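Local coordinates for protein Tox3 (Phaeosphaeria nodorum, PDB 6WES) that acts as a secreted necrotrophic effector of a fungal wheat pathogen, probably promoting disease in hosts that carry the susceptibility gene Snn3, at residues A[45-50]-A[104-109]; A[11-16]-A[98-103]. All coordinates share one frame; numbering follows the deposited sequence.

The chain is the C-terminal part of the protein, consistent with the mature effector left after removal of signal and pro-domain. From its N terminus, strand 2-16 supplies 11-16 to contact 2, strand 45-53 supplies 45-50 to contact 1, and strand 92-105 then meets both. Contact 2 closes a loop of 81 intervening residues and contact 1 one of 53; because 98-103 runs straight into 104-109, the loops cross instead of nesting. They tie strands 2-16 and 45-53, which flank 23-36 in the sheet, to 92-105 across the barrel interior. Their centres lie about 21 Å apart, yet Trp49 CZ3 packs 3.9 Å from CB of Phe102.

Contact 1: A[45-50]-A[104-109]; sequences LRVTWS and LGFDRT
Leu104 packs against Trp49 and Val47 in the interior. Its CB lies 4.0 Å from Trp49 CH2, approaching the indole obliquely as the two side chains slide past each other in opposite directions. CG of Leu104 stands anti to the backbone N (chi1 -178°), and the leucine meets Val47 tip to tip: Leu104 CD2 is 3.9 Å from Val47 CG2 and about as far from its CG1. That same CG1 also rests over a face of the Trp49 ring, so one valine joins the indole to the leucine. Ile7, Phe9, Ile33 and Leu117 add to the apolar surroundings of Leu104.

Two residues on, Phe106 presents a ring face to Leu45. Leu45 CD1 makes a CH-pi contact, 3.9 Å from the Phe106 ring centroid and 24° off the normal, displaced toward the CE1-CZ rim, where CE1 is 3.6 Å away. Val47 CG2 approaches the ring edge more distantly, 4.4 Å from Phe106 CZ.

Beyond this, Asp107 OD1 accepts a hydrogen bond from Thr109 OG1 at 2.6 Å, just where the chain passes into a 3-10 segment at 108-109. The Arg108 chain is extended from CG to NE and its guanidinium reaches Leu45, with NH2 3.9 Å from Leu45 CD1. Backbone carbonyls hold its polar atoms: NH1 binds Pro41 O and Gln43 O, while NE binds Ala70 O, fixing the rotation of the guanidinium.

The segments run nearly antiparallel, 166° apart, but their backbones are not paired. A strand and the end of a facing strand with its following loop, meeting chiefly through buried apolar side chains, are typical of the interior of a beta barrel, here toward one end.

Contact 2: A[11-16]-A[98-103]; sequences TRSVHD and LRQPFT
Thr11 and Gln100 form the close-packed end of this contact. The two side chains cross obliquely, and Thr11 CG2 lies 3.3 Å from Gln100 OE1, with Thr11 CB also near the carboxamide. The Gln100 chain bends at chi2 (63°), which places CD; its NE2 donates to O of the following residue, Pro101, over 3.0 Å in an almost straight bond of 169°. NE2 also donates to Gln123 O, so the amide is fixed in rotation. On its other branch Thr11 slides past Phe102, with OG1 3.5 Å from Phe102 CE1. At the far end His15 and Leu98 cross at about a right angle, His15 CE1 meeting Leu98 CD1 at 3.6 Å.

Between these points the fit is looser. Ser13 OG stands 4.0 Å from Leu98 CD1 and does not reach Gln100 directly. One water links the residues here: it accepts from Ser13 OG and donates to Thr11 O and to Gln100 OE1, at 2.8 Å from the latter. A second water joins Thr11 OG1 to Pro101 O.

The strands, 9.2 Å apart at closest approach, face each other across the barrel interior through a mixed layer. Its chemistry implies that the Gln100 carboxamide and the Thr11 and Ser13 hydroxyls are satisfied by backbone carbonyls and bound waters, while direct contact rests on van der Waals packing.

Contact 1: A[45-50]-A[104-109]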
# COMPACT_ATOMS: atom_id res chain seq x y z
N LEU A 45 2.60 19.87 5.28
CA LEU A 45 1.50 19.33 4.49
C LEU A 45 0.82 18.23 5.28
O LEU A 45 1.49 17.47 5.98
CB LEU A 45 1.98 18.73 3.16
CG LEU A 45 2.64 19.74 2.22
CD1 LEU A 45 3.28 18.98 1.06
CD2 LEU A 45 1.60 20.73 1.72
N ARG A 46 -0.49 18.14 5.18
CA ARG A 46 -1.27 17.11 5.86
C ARG A 46 -1.81 16.17 4.79
O ARG A 46 -2.78 16.49 4.10
CB ARG A 46 -2.39 17.76 6.66
CG ARG A 46 -1.86 18.53 7.85
CD ARG A 46 -2.97 19.25 8.60
NE ARG A 46 -2.42 20.14 9.62
CZ ARG A 46 -2.02 21.39 9.38
NH1 ARG A 46 -2.11 21.89 8.15
NH2 ARG A 46 -1.52 22.13 10.37
N VAL A 47 -1.18 15.00 4.67
CA VAL A 47 -1.52 13.99 3.66
C VAL A 47 -2.50 13.00 4.27
O VAL A 47 -2.29 12.52 5.40
CB VAL A 47 -0.25 13.28 3.17
CG1 VAL A 47 -0.59 12.14 2.24
CG2 VAL A 47 0.69 14.27 2.47
N THR A 48 -3.56 12.69 3.54
CA THR A 48 -4.47 11.60 3.92
C THR A 48 -4.37 10.50 2.87
O THR A 48 -4.75 10.72 1.71
CB THR A 48 -5.91 12.11 4.01
OG1 THR A 48 -6.00 13.08 5.07
CG2 THR A 48 -6.92 10.97 4.29
N TRP A 49 -3.89 9.33 3.27
CA TRP A 49 -3.91 8.16 2.39
C TRP A 49 -5.24 7.44 2.58
O TRP A 49 -5.75 7.34 3.72
CB TRP A 49 -2.80 7.18 2.78
CG TRP A 49 -1.39 7.68 2.62
CD1 TRP A 49 -0.60 8.23 3.58
CD2 TRP A 49 -0.58 7.59 1.44
NE1 TRP A 49 0.65 8.50 3.08
CE2 TRP A 49 0.68 8.11 1.76
CE3 TRP A 49 -0.81 7.11 0.14
CZ2 TRP A 49 1.73 8.16 0.84
CZ3 TRP A 49 0.23 7.15 -0.77
CH2 TRP A 49 1.48 7.68 -0.41
N SER A 50 -5.78 6.88 1.50
CA SER A 50 -7.02 6.13 1.61
C SER A 50 -7.02 4.95 0.64
O SER A 50 -6.27 4.91 -0.33
CB SER A 50 -8.25 7.01 1.37
OG SER A 50 -8.21 7.55 0.07
N LEU A 104 5.12 9.08 -1.61
CA LEU A 104 4.74 10.31 -2.28
C LEU A 104 5.95 11.23 -2.23
O LEU A 104 6.43 11.55 -1.14
CB LEU A 104 3.57 10.91 -1.50
CG LEU A 104 2.87 12.17 -1.93
CD1 LEU A 104 2.21 12.00 -3.27
CD2 LEU A 104 1.84 12.52 -0.86
N GLY A 105 6.44 11.66 -3.39
CA GLY A 105 7.61 12.52 -3.49
C GLY A 105 7.20 13.93 -3.90
O GLY A 105 6.35 14.10 -4.78
N PHE A 106 7.85 14.93 -3.30
CA PHE A 106 7.59 16.33 -3.60
C PHE A 106 8.82 17.02 -4.17
O PHE A 106 9.97 16.64 -3.88
CB PHE A 106 7.20 17.10 -2.33
CG PHE A 106 5.94 16.59 -1.69
CD1 PHE A 106 4.70 17.02 -2.14
CD2 PHE A 106 5.99 15.67 -0.65
CE1 PHE A 106 3.54 16.55 -1.59
CE2 PHE A 106 4.80 15.21 -0.06
CZ PHE A 106 3.57 15.64 -0.55
N ASP A 107 8.58 18.04 -4.98
CA ASP A 107 9.63 18.97 -5.41
C ASP A 107 9.27 20.35 -4.87
O ASP A 107 8.54 21.12 -5.52
CB ASP A 107 9.79 19.00 -6.92
CG ASP A 107 10.87 19.97 -7.38
OD1 ASP A 107 11.43 20.73 -6.56
OD2 ASP A 107 11.18 19.95 -8.59
N ARG A 108 9.80 20.67 -3.68
CA ARG A 108 9.41 21.91 -3.02
C ARG A 108 10.00 23.13 -3.70
O ARG A 108 9.53 24.24 -3.45
CB ARG A 108 9.72 21.90 -1.53
CG ARG A 108 8.79 20.96 -0.72
CD ARG A 108 9.11 21.07 0.73
NE ARG A 108 8.30 20.27 1.64
CZ ARG A 108 7.14 20.65 2.16
NH1 ARG A 108 6.58 21.79 1.78
NH2 ARG A 108 6.51 19.89 3.06
N THR A 109 10.99 22.97 -4.58
CA THR A 109 11.48 24.12 -5.36
C THR A 109 10.45 24.64 -6.34
O THR A 109 10.61 25.77 -6.84
CB THR A 109 12.79 23.82 -6.11
OG1 THR A 109 12.53 23.02 -7.27
CG2 THR A 109 13.81 23.13 -5.21

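Contact 2: A[11-16]-A[98-103]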
# COMPACT_ATOMS: atom_id res chain seq x y z
N THR A 11 0.08 -0.77 -7.27
CA THR A 11 1.15 -1.74 -7.48
C THR A 11 0.56 -3.14 -7.55
O THR A 11 -0.24 -3.54 -6.68
CB THR A 11 2.20 -1.63 -6.37
OG1 THR A 11 2.69 -0.28 -6.36
CG2 THR A 11 3.34 -2.62 -6.59
N ARG A 12 0.95 -3.88 -8.57
CA ARG A 12 0.62 -5.29 -8.72
C ARG A 12 1.83 -6.10 -8.29
O ARG A 12 2.98 -5.72 -8.58
CB ARG A 12 0.31 -5.58 -10.21
CG ARG A 12 0.16 -7.05 -10.58
CD ARG A 12 -0.41 -7.21 -11.99
NE ARG A 12 -1.74 -6.61 -12.08
CZ ARG A 12 -2.43 -6.47 -13.21
NH1 ARG A 12 -1.91 -6.90 -14.36
NH2 ARG A 12 -3.64 -5.93 -13.20
N SER A 13 1.60 -7.25 -7.67
CA SER A 13 2.72 -8.09 -7.28
C SER A 13 2.31 -9.55 -7.34
O SER A 13 1.12 -9.89 -7.33
CB SER A 13 3.21 -7.76 -5.87
OG SER A 13 2.19 -7.95 -4.90
N VAL A 14 3.31 -10.43 -7.41
CA VAL A 14 3.10 -11.88 -7.43
C VAL A 14 4.03 -12.48 -6.38
O VAL A 14 5.21 -12.10 -6.30
CB VAL A 14 3.44 -12.47 -8.81
CG1 VAL A 14 3.24 -14.00 -8.83
CG2 VAL A 14 2.59 -11.80 -9.89
N HIS A 15 3.50 -13.39 -5.57
CA HIS A 15 4.25 -14.01 -4.48
C HIS A 15 4.13 -15.52 -4.52
O HIS A 15 3.10 -16.08 -4.92
CB HIS A 15 3.75 -13.49 -3.12
CG HIS A 15 4.12 -12.06 -2.87
ND1 HIS A 15 3.35 -11.01 -3.31
CD2 HIS A 15 5.21 -11.52 -2.29
CE1 HIS A 15 3.95 -9.87 -3.01
NE2 HIS A 15 5.08 -10.15 -2.37
N ASP A 16 5.18 -16.17 -4.04
CA ASP A 16 5.22 -17.63 -3.90
C ASP A 16 5.37 -17.96 -2.43
O ASP A 16 6.28 -17.45 -1.76
CB ASP A 16 6.37 -18.19 -4.73
CG ASP A 16 6.19 -17.89 -6.19
OD1 ASP A 16 5.07 -18.05 -6.71
OD2 ASP A 16 7.19 -17.49 -6.85
N LEU A 98 -0.50 -9.06 2.80
CA LEU A 98 0.37 -8.36 1.86
C LEU A 98 0.65 -6.98 2.42
O LEU A 98 -0.27 -6.28 2.86
CB LEU A 98 -0.35 -8.24 0.52
CG LEU A 98 0.34 -7.42 -0.57
CD1 LEU A 98 1.74 -8.01 -0.89
CD2 LEU A 98 -0.54 -7.42 -1.79
N ARG A 99 1.93 -6.63 2.47
CA ARG A 99 2.37 -5.35 3.02
C ARG A 99 3.02 -4.58 1.87
O ARG A 99 4.12 -4.93 1.41
CB ARG A 99 3.34 -5.58 4.17
CG ARG A 99 2.71 -6.41 5.29
CD ARG A 99 3.66 -6.68 6.44
NE ARG A 99 3.07 -7.67 7.34
CZ ARG A 99 3.77 -8.42 8.19
NH1 ARG A 99 5.09 -8.27 8.29
NH2 ARG A 99 3.13 -9.29 8.95
N GLN A 100 2.35 -3.55 1.39
CA GLN A 100 2.73 -2.86 0.16
C GLN A 100 3.08 -1.41 0.44
O GLN A 100 2.18 -0.60 0.76
CB GLN A 100 1.57 -2.96 -0.83
CG GLN A 100 1.75 -2.18 -2.14
CD GLN A 100 2.92 -2.69 -2.94
OE1 GLN A 100 2.85 -3.77 -3.53
NE2 GLN A 100 4.01 -1.91 -2.97
N PRO A 101 4.35 -1.00 0.37
CA PRO A 101 4.70 0.40 0.59
C PRO A 101 4.33 1.27 -0.59
O PRO A 101 4.30 0.82 -1.74
CB PRO A 101 6.23 0.38 0.75
CG PRO A 101 6.62 -1.05 0.90
CD PRO A 101 5.53 -1.87 0.24
N PHE A 102 4.04 2.55 -0.29
CA PHE A 102 3.90 3.60 -1.30
C PHE A 102 4.59 4.85 -0.78
O PHE A 102 4.59 5.12 0.42
CB PHE A 102 2.42 3.97 -1.55
CG PHE A 102 1.61 2.88 -2.20
CD1 PHE A 102 1.63 2.74 -3.58
CD2 PHE A 102 0.84 2.00 -1.43
CE1 PHE A 102 0.91 1.74 -4.20
CE2 PHE A 102 0.09 0.98 -2.04
CZ PHE A 102 0.13 0.86 -3.42
N THR A 103 5.20 5.61 -1.70
CA THR A 103 5.90 6.83 -1.34
C THR A 103 5.40 7.95 -2.23
O THR A 103 5.27 7.77 -3.44
CB THR A 103 7.41 6.68 -1.48
OG1 THR A 103 7.87 5.69 -0.55
CG2 THR A 103 8.15 8.01 -1.22
O HOH W 1 4.48 0.98 -4.64
O HOH W 2 0.98 -5.43 -4.68